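Local coordinates for dipeptide Epimerase (Enterococcus faecalis V583, PDB 3JVA), which belongs to the enolase superfamily as a mandelate racemase/muconate lactonizing enzyme family protein, with a magnesium ion bound in its barrel domain, at residues B[288-293]-B[306-311]; B[259-264]-B[275-280]. All coordinates share one frame; numbering follows the deposited sequence.

Interaction 1: residues B[288-293]-B[306-311]; sequences CMIGCM and HLAAAQ
Ile290 on strand 287-290 meets Leu307 and Ala308 on helix 298-310. Strand and helix are the first two elements of a beta-alpha-beta unit in the TIM-barrel domain, and strand 314-317 is the third. The nearest pair of CA atoms is that of Ile290 and Ala308, 6.9 Å apart. The methyl of Ala308 points toward the strand. Ile290 points toward the helix and splits its two branches between the two partners. CG1 lies anti to the backbone N (chi1 -175°) and leads CD1 out to Leu307. CG2 sits between the backbone N and the carbonyl carbon and faces Ala308. Leu307 also points toward the strand, and its CD2 branch does the touching. The Ile290 and Leu307 side chains cross obliquely and touch through their terminal methyls, CD1 of Ile290 and CD2 of Leu307. All three residues are buried and the contact is wholly apolar. Ile314 of the next strand packs against each of them, and Leu307 also touches Ala274 and Leu275 of helix 271-284. The two approaches are Ile290 CD1 to Leu307 CD2 at 4.0 Å and Ile290 CG2 to Ala308 CB at 3.8 Å.

Interaction 2: residues B[259-264]-B[275-280]; sequences DVINIK and LKINQI
Ile263 and Ile277 form the centre of a strand-to-helix contact in the TIM-barrel domain. Strand 260-263 is one of the parallel barrel strands, and helix 271-284 packs on its outer side. The axes of strand 260-263 and helix segment 275-280 run nearly antiparallel, at 172°, and come within 9.6 Å of each other.

Apolar contact is made mainly by Ile263 and Ile277. Both point across the gap, and their side chains slide past each other in opposite directions. With CG1 beside the backbone N (chi1 -67°), the CG2 methyl of Ile277 is left anti to that N, and it does most of the touching. It rests 3.7 Å from Ile263 CG1 and 3.9 Å from Ile263 CD1. Ile261, two residues earlier on the same strand face, adds a looser contact, with its CG2 4.3 Å from Ile277 CG2. Leu252 of helix 246-255 also packs on Ile261.

Polar groups of these segments find their partners elsewhere. OD1 of Asn278 is hydrogen-bonded to Asn313 ND2. On the other face of the strand, Asn262 points away from the helix, and its ND2 makes a weak hydrogen bond to Glu215, a magnesium ligand.

An apolar tip also meets a polar residue, where Ile263 reaches past Ile277 to the base of Asn278. Ile263 CD1 lies 4.1 Å from Asn278 N and 4.2 Å from Asn278 CB.

Overall arrangement
Interactions 1 and 2 belong to neighbouring strand-helix units of the barrel, with centres 9 Å apart. Interaction 2 comes first along the chain, and helix 271-284 is followed directly by strand 287-290. Strands 260-263 and 287-290 are parallel neighbours. Two probable backbone hydrogen bonds join them: Ile263 N to Met289 O at 2.7 Å and Gly291 N to Ile263 O at 2.8 Å. Cys288 lies between the two units, touching both Ile263 and Asn278. The magnesium ion, held by Asp189, Glu215 and Asp240, is about 11 Å from the side chain of Ile290 in interaction 1 and from that of Ile261 in interaction 2.

Interaction 1: residues B[288-293]-B[306-311]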
loop_
_atom_site.group_PDB
_atom_site.type_symbol
_atom_site.label_atom_id
_atom_site.label_comp_id
_atom_site.label_asym_id
_atom_site.label_seq_id
_atom_site.Cartn_x
_atom_site.Cartn_y
_atom_site.Cartn_z
ATOM N N CYS B 288 -14.121 22.540 -11.014
ATOM C CA CYS B 288 -15.521 22.181 -10.836
ATOM C C CYS B 288 -16.426 22.801 -11.887
ATOM O O CYS B 288 -16.139 23.865 -12.426
ATOM C CB CYS B 288 -16.025 22.642 -9.459
ATOM S SG CYS B 288 -15.443 21.646 -8.070
ATOM N N MET B 289 -17.513 22.107 -12.191
ATOM C CA MET B 289 -18.517 22.634 -13.096
ATOM C C MET B 289 -19.751 22.627 -12.221
ATOM O O MET B 289 -19.778 21.944 -11.198
ATOM C CB MET B 289 -18.759 21.719 -14.300
ATOM C CG MET B 289 -19.906 22.207 -15.189
ATOM S SD MET B 289 -20.030 21.331 -16.784
ATOM C CE MET B 289 -21.197 20.065 -16.394
ATOM N N ILE B 290 -20.763 23.401 -12.582
ATOM C CA ILE B 290 -21.989 23.382 -11.806
ATOM C C ILE B 290 -23.118 23.181 -12.804
ATOM O O ILE B 290 -23.158 23.836 -13.852
ATOM C CB ILE B 290 -22.191 24.681 -10.973
ATOM C CG1 ILE B 290 -23.437 24.527 -10.090
ATOM C CG2 ILE B 290 -22.309 25.892 -11.885
ATOM C CD1 ILE B 290 -23.472 25.469 -8.880
ATOM N N GLY B 291 -23.999 22.235 -12.498
ATOM C CA GLY B 291 -25.109 21.934 -13.383
ATOM C C GLY B 291 -26.465 22.187 -12.755
ATOM O O GLY B 291 -26.576 22.928 -11.773
ATOM N N CYS B 292 -27.499 21.564 -13.314
ATOM C CA CYS B 292 -28.854 21.737 -12.808
ATOM C C CYS B 292 -29.697 20.495 -13.034
ATOM O O CYS B 292 -29.313 19.595 -13.791
ATOM C CB CYS B 292 -29.525 22.939 -13.486
ATOM S SG CYS B 292 -29.666 22.802 -15.289
ATOM N N MET B 293 -30.848 20.452 -12.368
ATOM C CA MET B 293 -31.777 19.330 -12.482
ATOM C C MET B 293 -32.773 19.626 -13.597
ATOM O O MET B 293 -32.973 20.781 -13.972
ATOM C CB MET B 293 -32.560 19.143 -11.177
ATOM C CG MET B 293 -31.715 19.069 -9.926
ATOM S SD MET B 293 -30.562 17.698 -9.953
ATOM C CE MET B 293 -31.681 16.331 -9.744
ATOM N N HIS B 306 -24.871 32.655 -9.297
ATOM C CA HIS B 306 -24.153 33.549 -8.390
ATOM C C HIS B 306 -22.942 32.819 -7.815
ATOM O O HIS B 306 -21.859 33.383 -7.710
ATOM C CB HIS B 306 -25.078 34.019 -7.260
ATOM C CG HIS B 306 -25.951 35.176 -7.643
ATOM N ND1 HIS B 306 -25.608 36.484 -7.380
ATOM C CD2 HIS B 306 -27.122 35.223 -8.321
ATOM C CE1 HIS B 306 -26.529 37.287 -7.879
ATOM N NE2 HIS B 306 -27.459 36.548 -8.457
ATOM N N LEU B 307 -23.131 31.557 -7.444
ATOM C CA LEU B 307 -22.039 30.760 -6.899
ATOM C C LEU B 307 -20.940 30.549 -7.944
ATOM O O LEU B 307 -19.753 30.714 -7.652
ATOM C CB LEU B 307 -22.555 29.396 -6.441
ATOM C CG LEU B 307 -21.459 28.449 -5.932
ATOM C CD1 LEU B 307 -20.722 29.080 -4.747
ATOM C CD2 LEU B 307 -22.081 27.125 -5.535
ATOM N N ALA B 308 -21.345 30.177 -9.154
ATOM C CA ALA B 308 -20.396 29.928 -10.236
ATOM C C ALA B 308 -19.599 31.190 -10.545
ATOM O O ALA B 308 -18.375 31.151 -10.664
ATOM C CB ALA B 308 -21.137 29.454 -11.481
ATOM N N ALA B 309 -20.294 32.314 -10.663
ATOM C CA ALA B 309 -19.615 33.567 -10.956
ATOM C C ALA B 309 -18.660 33.966 -9.834
ATOM O O ALA B 309 -17.584 34.504 -10.086
ATOM C CB ALA B 309 -20.644 34.674 -11.182
ATOM N N ALA B 310 -19.054 33.689 -8.593
ATOM C CA ALA B 310 -18.249 34.062 -7.433
ATOM C C ALA B 310 -16.982 33.254 -7.184
ATOM O O ALA B 310 -16.002 33.791 -6.668
ATOM C CB ALA B 310 -19.116 34.031 -6.178
ATOM N N GLN B 311 -16.999 31.972 -7.545
ATOM C CA GLN B 311 -15.858 31.085 -7.302
ATOM C C GLN B 311 -14.975 30.815 -8.519
ATOM O O GLN B 311 -15.436 30.295 -9.525
ATOM C CB GLN B 311 -16.368 29.757 -6.741
ATOM C CG GLN B 311 -17.002 29.866 -5.351
ATOM C CD GLN B 311 -15.967 30.018 -4.257
ATOM O OE1 GLN B 311 -15.806 31.093 -3.671
ATOM N NE2 GLN B 311 -15.249 28.939 -3.978
#

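Interaction 2: residues B[259-264]-B[275-280]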
loop_
_atom_site.group_PDB
_atom_site.type_symbol
_atom_site.label_atom_id
_atom_site.label_comp_id
_atom_site.label_asym_id
_atom_site.label_seq_id
_atom_site.Cartn_x
_atom_site.Cartn_y
_atom_site.Cartn_z
ATOM N N ASP B 259 -11.041 13.976 -13.515
ATOM C CA ASP B 259 -10.375 15.216 -13.893
ATOM C C ASP B 259 -11.145 16.448 -13.424
ATOM O O ASP B 259 -10.547 17.480 -13.128
ATOM C CB ASP B 259 -10.225 15.301 -15.409
ATOM C CG ASP B 259 -9.378 14.189 -15.972
ATOM O OD1 ASP B 259 -8.224 14.045 -15.517
ATOM O OD2 ASP B 259 -9.868 13.466 -16.864
ATOM N N VAL B 260 -12.470 16.326 -13.371
ATOM C CA VAL B 260 -13.345 17.428 -12.988
ATOM C C VAL B 260 -14.552 16.909 -12.217
ATOM O O VAL B 260 -14.966 15.762 -12.387
ATOM C CB VAL B 260 -13.850 18.169 -14.254
ATOM C CG1 VAL B 260 -14.738 19.356 -13.873
ATOM C CG2 VAL B 260 -12.673 18.629 -15.082
ATOM N N ILE B 261 -15.121 17.752 -11.365
ATOM C CA ILE B 261 -16.290 17.350 -10.591
ATOM C C ILE B 261 -17.447 18.310 -10.826
ATOM O O ILE B 261 -17.282 19.526 -10.751
ATOM C CB ILE B 261 -15.950 17.269 -9.081
ATOM C CG1 ILE B 261 -15.041 16.057 -8.841
ATOM C CG2 ILE B 261 -17.228 17.175 -8.247
ATOM C CD1 ILE B 261 -14.528 15.925 -7.410
ATOM N N ASN B 262 -18.616 17.746 -11.117
ATOM C CA ASN B 262 -19.811 18.538 -11.387
ATOM C C ASN B 262 -20.674 18.671 -10.142
ATOM O O ASN B 262 -21.154 17.682 -9.586
ATOM C CB ASN B 262 -20.613 17.890 -12.524
ATOM C CG ASN B 262 -21.688 18.806 -13.095
ATOM O OD1 ASN B 262 -21.605 20.033 -12.991
ATOM N ND2 ASN B 262 -22.693 18.209 -13.728
ATOM N N ILE B 263 -20.851 19.911 -9.708
ATOM C CA ILE B 263 -21.665 20.227 -8.542
ATOM C C ILE B 263 -23.088 20.555 -8.973
ATOM O O ILE B 263 -23.291 21.167 -10.019
ATOM C CB ILE B 263 -21.143 21.501 -7.824
ATOM C CG1 ILE B 263 -19.713 21.298 -7.332
ATOM C CG2 ILE B 263 -22.085 21.884 -6.680
ATOM C CD1 ILE B 263 -19.061 22.593 -6.840
ATOM N N LYS B 264 -24.069 20.130 -8.181
ATOM C CA LYS B 264 -25.465 20.498 -8.425
ATOM C C LYS B 264 -26.028 20.813 -7.044
ATOM O O LYS B 264 -25.932 19.996 -6.132
ATOM C CB LYS B 264 -26.265 19.375 -9.078
ATOM C CG LYS B 264 -25.904 19.161 -10.539
ATOM C CD LYS B 264 -26.782 18.101 -11.187
ATOM C CE LYS B 264 -26.305 17.814 -12.612
ATOM N NZ LYS B 264 -27.125 16.753 -13.266
ATOM N N LEU B 275 -19.936 25.014 -1.582
ATOM C CA LEU B 275 -18.687 25.715 -1.322
ATOM C C LEU B 275 -17.619 24.744 -0.824
ATOM O O LEU B 275 -16.456 24.841 -1.218
ATOM C CB LEU B 275 -18.907 26.833 -0.300
ATOM C CG LEU B 275 -19.583 28.082 -0.868
ATOM C CD1 LEU B 275 -20.036 28.982 0.284
ATOM C CD2 LEU B 275 -18.623 28.813 -1.798
ATOM N N LYS B 276 -18.015 23.804 0.030
ATOM C CA LYS B 276 -17.076 22.816 0.560
ATOM C C LYS B 276 -16.533 21.960 -0.572
ATOM O O LYS B 276 -15.332 21.696 -0.652
ATOM C CB LYS B 276 -17.764 21.902 1.573
ATOM C CG LYS B 276 -18.244 22.592 2.840
ATOM C CD LYS B 276 -18.891 21.571 3.753
ATOM C CE LYS B 276 -19.473 22.200 5.002
ATOM N NZ LYS B 276 -20.226 21.173 5.778
ATOM N N ILE B 277 -17.432 21.507 -1.439
ATOM C CA ILE B 277 -17.018 20.683 -2.567
ATOM C C ILE B 277 -15.989 21.420 -3.417
ATOM O O ILE B 277 -14.934 20.878 -3.740
ATOM C CB ILE B 277 -18.225 20.296 -3.460
ATOM C CG1 ILE B 277 -19.161 19.360 -2.686
ATOM C CG2 ILE B 277 -17.723 19.614 -4.738
ATOM C CD1 ILE B 277 -20.510 19.117 -3.358
ATOM N N ASN B 278 -16.286 22.666 -3.772
ATOM C CA ASN B 278 -15.359 23.426 -4.591
ATOM C C ASN B 278 -14.002 23.675 -3.928
ATOM O O ASN B 278 -12.970 23.597 -4.591
ATOM C CB ASN B 278 -15.973 24.759 -5.009
ATOM C CG ASN B 278 -15.102 25.499 -5.993
ATOM O OD1 ASN B 278 -14.743 24.956 -7.036
ATOM N ND2 ASN B 278 -14.744 26.739 -5.666
ATOM N N GLN B 279 -13.996 23.981 -2.630
ATOM C CA GLN B 279 -12.735 24.228 -1.927
ATOM C C GLN B 279 -11.907 22.952 -1.836
ATOM O O GLN B 279 -10.682 22.991 -1.927
ATOM C CB GLN B 279 -12.992 24.757 -0.514
ATOM C CG GLN B 279 -13.730 26.078 -0.469
ATOM C CD GLN B 279 -14.101 26.472 0.950
ATOM O OE1 GLN B 279 -14.388 25.612 1.792
ATOM N NE2 GLN B 279 -14.114 27.768 1.218
ATOM N N ILE B 280 -12.576 21.820 -1.639
ATOM C CA ILE B 280 -11.875 20.543 -1.568
ATOM C C ILE B 280 -11.243 20.251 -2.928
ATOM O O ILE B 280 -10.072 19.866 -3.012
ATOM C CB ILE B 280 -12.843 19.393 -1.209
ATOM C CG1 ILE B 280 -13.263 19.513 0.263
ATOM C CG2 ILE B 280 -12.174 18.041 -1.478
ATOM C CD1 ILE B 280 -14.464 18.652 0.641
#